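Long-range contacts in PT26-6P (Thermococcus sp., PDB 2WB7), which is of unknown function but belongs to a mobile genetic element of Euryarchaea and joins two immunoglobulin-like domains to a helical one: residues M486-Y491 with A510-Y516; M380-L384 with Q505-D509. All coordinates share one frame; numbering follows the deposited sequence.

Interaction 1: residues M486-Y491 with A510-Y516; sequences MAGDYY and AEKAKEY
Y490 meets Y516 in a T-shaped pair: its CE2 edge points into the face of Y516, with ring centroids 5.0 Å apart and planes at 70°. The Y490 ring also receives K512 CB over its face, a CH-pi contact 3.6 Å from the centroid. A second such contact lies on another flank, where A513 CB stands 3.3 Å above the centre of the Y491 ring, a methyl group being compact enough to rest against a broad aromatic face. Selenomethionine M486 lays CB and SE beside CD1 of Y516, the selenium at the ring edge in a Met-aromatic contact. These groups join helices 471-499 and 503-523, an antiparallel helical hairpin whose local axes come within 7.8 Å at 165°. Small residues permit that approach: the CA atoms of A487 and A513 are 4.2 Å apart. Y490 has CG anti to its carbonyl carbon (chi1 -79°), which sends the ring toward helix 503-523; its hydroxyl goes on to bond S237 O, in a loop outside the hairpin. The hydroxyl of Y516 is held by D12 OD1, which also forms a salt bridge with K512. K512 NZ reaches E515 OE1 as well, 3.0 Å away, while helix 442-465 packs against A487 and Y491.

Interaction 2: residues M380-L384 with Q505-D509; sequences MISVL and QAKID
I508 turns its side chain toward M380, the carbonyl of I381 and the CB of S382. From CB, the branch CG2 leads to the CB of S382, 4.2 Å away, while CG1 (anti to the carbonyl carbon, chi1 -70°) runs the other way to meet CE of selenomethionine M380. At the tip, CD1 lies 3.9 Å from that same CE and 3.7 Å from I381 O. A branched aliphatic residue suits this place because its two arms fill separate positions along the loop that passes beside the helix. M380 reaches over by bending at chi2 and chi3, the flexibility of an unbranched selenoether chain. One turn of helix to the N-terminal side, Q505 lays CG against S382, 3.8 Å from OG, and brings its amide beside the backbone of S382 and V383. Were Q505 an alanine, the space beside S382 would probably be left unfilled and the backbone near V383 would lose its polar neighbour. The segment 380-384 follows strand 370-379, the last in chain order of the eight-stranded sheet of the second immunoglobulin-like domain, so the contact joins the loop following it to helix 503-523 of the helical domain. S382 donates from OG to OD1 of D509, 2.6 Å away, arriving on the syn side and 22° out of the carboxylate plane. The other oxygen, OD2, forms a salt bridge with K497, which also bonds to V383 O. The buried carboxylate is thus met by a hydroxyl and an ammonium group, and K497 probably stabilises its negative charge.

Overall arrangement
Both interactions use helix 503-523, and their centres are about 10 Å apart. Interaction 1 ties that helix to its hairpin neighbour inside the helical domain, whereas interaction 2 ties it to the loop after strand 370-379 of the second immunoglobulin-like domain. Each is largely buried, though K514 leaves interaction 1 with an exposed margin. The chemistry follows the place: aromatic faces and methyl groups between the two helices, with polar ends bonded to residues elsewhere, but a serine-carboxylate hydrogen bond alongside aliphatic packing at the domain junction. Y490 belongs to both surroundings, since its CB lies 3.6 Å from D509 O and its CD1 packs on CD2 of L384.

Interaction 1: residues M486-Y491 with A510-Y516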
loop_
_atom_site.group_PDB
_atom_site.type_symbol
_atom_site.label_atom_id
_atom_site.label_comp_id
_atom_site.label_asym_id
_atom_site.label_seq_id
_atom_site.Cartn_x
_atom_site.Cartn_y
_atom_site.Cartn_z
HETATM N N MSE A 486 -8.809 28.647 4.912
HETATM C CA MSE A 486 -8.484 27.416 4.200
HETATM C C MSE A 486 -8.962 26.190 4.977
HETATM O O MSE A 486 -9.532 25.249 4.402
HETATM C CB MSE A 486 -6.984 27.346 3.974
HETATM C CG MSE A 486 -6.466 28.320 2.914
HETATM SE SE MSE A 486 -4.521 28.519 3.071
HETATM C CE MSE A 486 -4.048 29.318 1.362
ATOM N N ALA A 487 -8.731 26.221 6.293
ATOM C CA ALA A 487 -9.194 25.192 7.215
ATOM C C ALA A 487 -10.719 25.060 7.178
ATOM O O ALA A 487 -11.260 23.975 7.000
ATOM C CB ALA A 487 -8.724 25.523 8.591
ATOM N N GLY A 488 -11.411 26.180 7.310
ATOM C CA GLY A 488 -12.856 26.198 7.221
ATOM C C GLY A 488 -13.337 25.665 5.895
ATOM O O GLY A 488 -14.319 24.913 5.838
ATOM N N ASP A 489 -12.654 26.046 4.817
ATOM C CA ASP A 489 -12.999 25.521 3.488
ATOM C C ASP A 489 -12.903 23.996 3.440
ATOM O O ASP A 489 -13.752 23.326 2.846
ATOM C CB ASP A 489 -12.155 26.170 2.393
ATOM C CG ASP A 489 -12.567 27.615 2.128
ATOM O OD1 ASP A 489 -13.712 27.993 2.492
ATOM O OD2 ASP A 489 -11.754 28.377 1.555
ATOM N N TYR A 490 -11.880 23.452 4.094
ATOM C CA TYR A 490 -11.711 22.006 4.145
ATOM C C TYR A 490 -12.887 21.395 4.888
ATOM O O TYR A 490 -13.527 20.475 4.381
ATOM C CB TYR A 490 -10.404 21.618 4.850
ATOM C CG TYR A 490 -9.150 21.746 4.007
ATOM C CD1 TYR A 490 -9.071 21.167 2.748
ATOM C CD2 TYR A 490 -8.034 22.437 4.481
ATOM C CE1 TYR A 490 -7.910 21.276 1.962
ATOM C CE2 TYR A 490 -6.868 22.543 3.718
ATOM C CZ TYR A 490 -6.819 21.959 2.458
ATOM O OH TYR A 490 -5.673 22.074 1.714
ATOM N N TYR A 491 -13.158 21.915 6.088
ATOM C CA TYR A 491 -14.233 21.399 6.948
ATOM C C TYR A 491 -15.554 21.320 6.214
ATOM O O TYR A 491 -16.322 20.368 6.370
ATOM C CB TYR A 491 -14.390 22.244 8.212
ATOM C CG TYR A 491 -13.510 21.770 9.346
ATOM C CD1 TYR A 491 -12.712 22.651 10.033
ATOM C CD2 TYR A 491 -13.469 20.423 9.706
ATOM C CE1 TYR A 491 -11.910 22.232 11.054
ATOM C CE2 TYR A 491 -12.668 19.986 10.726
ATOM C CZ TYR A 491 -11.889 20.902 11.401
ATOM O OH TYR A 491 -11.066 20.493 12.418
ATOM N N ALA A 510 -10.981 16.611 6.639
ATOM C CA ALA A 510 -11.017 17.015 8.044
ATOM C C ALA A 510 -9.634 17.047 8.647
ATOM O O ALA A 510 -9.329 17.920 9.453
ATOM C CB ALA A 510 -11.927 16.117 8.856
ATOM N N GLU A 511 -8.784 16.114 8.239
ATOM C CA GLU A 511 -7.391 16.096 8.693
ATOM C C GLU A 511 -6.588 17.289 8.180
ATOM O O GLU A 511 -5.771 17.875 8.910
ATOM C CB GLU A 511 -6.715 14.811 8.255
ATOM C CG GLU A 511 -5.195 14.896 8.222
ATOM C CD GLU A 511 -4.587 15.024 9.612
ATOM O OE1 GLU A 511 -5.223 14.545 10.586
ATOM O OE2 GLU A 511 -3.484 15.612 9.726
ATOM N N LYS A 512 -6.801 17.634 6.910
ATOM C CA LYS A 512 -6.166 18.824 6.339
ATOM C C LYS A 512 -6.602 20.050 7.108
ATOM O O LYS A 512 -5.798 20.937 7.379
ATOM C CB LYS A 512 -6.543 19.006 4.872
ATOM C CG LYS A 512 -6.020 17.917 3.967
ATOM C CD LYS A 512 -4.545 17.662 4.243
ATOM C CE LYS A 512 -3.653 18.618 3.467
ATOM N NZ LYS A 512 -2.205 18.370 3.777
ATOM N N ALA A 513 -7.890 20.099 7.447
ATOM C CA ALA A 513 -8.435 21.183 8.266
ATOM C C ALA A 513 -7.598 21.335 9.523
ATOM O O ALA A 513 -7.018 22.386 9.776
ATOM C CB ALA A 513 -9.885 20.916 8.620
ATOM N N LYS A 514 -7.525 20.269 10.309
ATOM C CA LYS A 514 -6.792 20.332 11.565
ATOM C C LYS A 514 -5.382 20.877 11.329
ATOM O O LYS A 514 -4.830 21.598 12.163
ATOM C CB LYS A 514 -6.740 18.957 12.219
ATOM C CG LYS A 514 -6.059 18.947 13.567
ATOM C CD LYS A 514 -6.873 19.752 14.604
ATOM C CE LYS A 514 -5.965 20.282 15.746
ATOM N NZ LYS A 514 -5.102 19.212 16.394
ATOM N N GLU A 515 -4.798 20.531 10.189
ATOM C CA GLU A 515 -3.408 20.901 9.922
ATOM C C GLU A 515 -3.257 22.391 9.681
ATOM O O GLU A 515 -2.454 23.045 10.332
ATOM C CB GLU A 515 -2.866 20.127 8.728
ATOM C CG GLU A 515 -2.550 18.676 9.034
ATOM C CD GLU A 515 -2.157 17.903 7.777
ATOM O OE1 GLU A 515 -1.905 18.560 6.735
ATOM O OE2 GLU A 515 -2.113 16.646 7.828
ATOM N N TYR A 516 -4.038 22.924 8.744
ATOM C CA TYR A 516 -4.007 24.341 8.427
ATOM C C TYR A 516 -4.460 25.204 9.609
ATOM O O TYR A 516 -3.965 26.307 9.827
ATOM C CB TYR A 516 -4.872 24.611 7.191
ATOM C CG TYR A 516 -4.211 24.186 5.904
ATOM C CD1 TYR A 516 -3.917 25.110 4.901
ATOM C CD2 TYR A 516 -3.855 22.854 5.705
ATOM C CE1 TYR A 516 -3.296 24.706 3.718
ATOM C CE2 TYR A 516 -3.242 22.444 4.539
ATOM C CZ TYR A 516 -2.958 23.370 3.553
ATOM O OH TYR A 516 -2.337 22.944 2.412
#

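Interaction 2: residues M380-L384 with Q505-D509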
loop_
_atom_site.group_PDB
_atom_site.type_symbol
_atom_site.label_atom_id
_atom_site.label_comp_id
_atom_site.label_asym_id
_atom_site.label_seq_id
_atom_site.Cartn_x
_atom_site.Cartn_y
_atom_site.Cartn_z
HETATM N N MSE A 380 -4.158 9.003 -1.777
HETATM C CA MSE A 380 -5.012 9.618 -0.772
HETATM C C MSE A 380 -5.301 11.068 -1.139
HETATM O O MSE A 380 -4.930 11.997 -0.422
HETATM C CB MSE A 380 -4.347 9.500 0.590
HETATM C CG MSE A 380 -4.214 8.058 1.056
HETATM SE SE MSE A 380 -5.952 7.344 1.436
HETATM C CE MSE A 380 -5.979 8.094 3.205
ATOM N N ILE A 381 -5.931 11.260 -2.292
ATOM C CA ILE A 381 -6.195 12.599 -2.781
ATOM C C ILE A 381 -7.532 13.061 -2.236
ATOM O O ILE A 381 -8.239 12.312 -1.564
ATOM C CB ILE A 381 -6.205 12.673 -4.331
ATOM C CG1 ILE A 381 -7.202 11.677 -4.938
ATOM C CG2 ILE A 381 -4.830 12.418 -4.891
ATOM C CD1 ILE A 381 -8.525 12.307 -5.441
ATOM N N SER A 382 -7.868 14.307 -2.506
ATOM C CA SER A 382 -9.210 14.781 -2.239
ATOM C C SER A 382 -9.568 15.789 -3.318
ATOM O O SER A 382 -8.746 16.639 -3.685
ATOM C CB SER A 382 -9.285 15.442 -0.878
ATOM O OG SER A 382 -10.531 16.105 -0.744
ATOM N N VAL A 383 -10.779 15.684 -3.846
ATOM C CA VAL A 383 -11.212 16.641 -4.842
ATOM C C VAL A 383 -12.093 17.673 -4.179
ATOM O O VAL A 383 -13.115 17.335 -3.612
ATOM C CB VAL A 383 -11.950 15.976 -5.970
ATOM C CG1 VAL A 383 -12.408 17.029 -6.942
ATOM C CG2 VAL A 383 -11.043 14.932 -6.651
ATOM N N LEU A 384 -11.676 18.927 -4.219
ATOM C CA LEU A 384 -12.408 20.006 -3.549
ATOM C C LEU A 384 -13.419 20.656 -4.482
ATOM O O LEU A 384 -13.287 20.586 -5.710
ATOM C CB LEU A 384 -11.442 21.078 -3.042
ATOM C CG LEU A 384 -10.358 20.593 -2.089
ATOM C CD1 LEU A 384 -9.313 21.634 -1.957
ATOM C CD2 LEU A 384 -10.943 20.274 -0.743
ATOM N N GLN A 505 -13.136 10.074 2.120
ATOM C CA GLN A 505 -12.543 11.314 1.621
ATOM C C GLN A 505 -12.810 12.497 2.566
ATOM O O GLN A 505 -11.996 13.419 2.673
ATOM C CB GLN A 505 -12.975 11.619 0.184
ATOM C CG GLN A 505 -12.107 12.693 -0.465
ATOM C CD GLN A 505 -12.256 12.762 -1.969
ATOM O OE1 GLN A 505 -11.842 11.849 -2.703
ATOM N NE2 GLN A 505 -12.831 13.862 -2.448
ATOM N N ALA A 506 -13.940 12.436 3.270
ATOM C CA ALA A 506 -14.287 13.407 4.297
ATOM C C ALA A 506 -13.226 13.458 5.386
ATOM O O ALA A 506 -12.908 14.524 5.911
ATOM C CB ALA A 506 -15.617 13.064 4.889
ATOM N N LYS A 507 -12.684 12.304 5.744
ATOM C CA LYS A 507 -11.720 12.257 6.834
ATOM C C LYS A 507 -10.389 12.856 6.417
ATOM O O LYS A 507 -9.644 13.409 7.226
ATOM C CB LYS A 507 -11.544 10.827 7.334
ATOM C CG LYS A 507 -12.772 10.262 8.023
ATOM C CD LYS A 507 -12.546 8.796 8.410
ATOM C CE LYS A 507 -13.225 8.464 9.739
ATOM N NZ LYS A 507 -12.987 7.040 10.124
ATOM N N ILE A 508 -10.088 12.754 5.136
ATOM C CA ILE A 508 -8.898 13.416 4.627
ATOM C C ILE A 508 -9.056 14.944 4.724
ATOM O O ILE A 508 -8.213 15.650 5.313
ATOM C CB ILE A 508 -8.603 13.007 3.182
ATOM C CG1 ILE A 508 -8.132 11.543 3.131
ATOM C CG2 ILE A 508 -7.573 13.932 2.604
ATOM C CD1 ILE A 508 -8.288 10.875 1.791
ATOM N N ASP A 509 -10.150 15.455 4.164
ATOM C CA ASP A 509 -10.424 16.876 4.266
ATOM C C ASP A 509 -10.332 17.336 5.728
ATOM O O ASP A 509 -9.650 18.315 6.020
ATOM C CB ASP A 509 -11.779 17.204 3.640
ATOM C CG ASP A 509 -11.768 17.056 2.130
ATOM O OD1 ASP A 509 -10.686 17.269 1.541
ATOM O OD2 ASP A 509 -12.828 16.738 1.533
#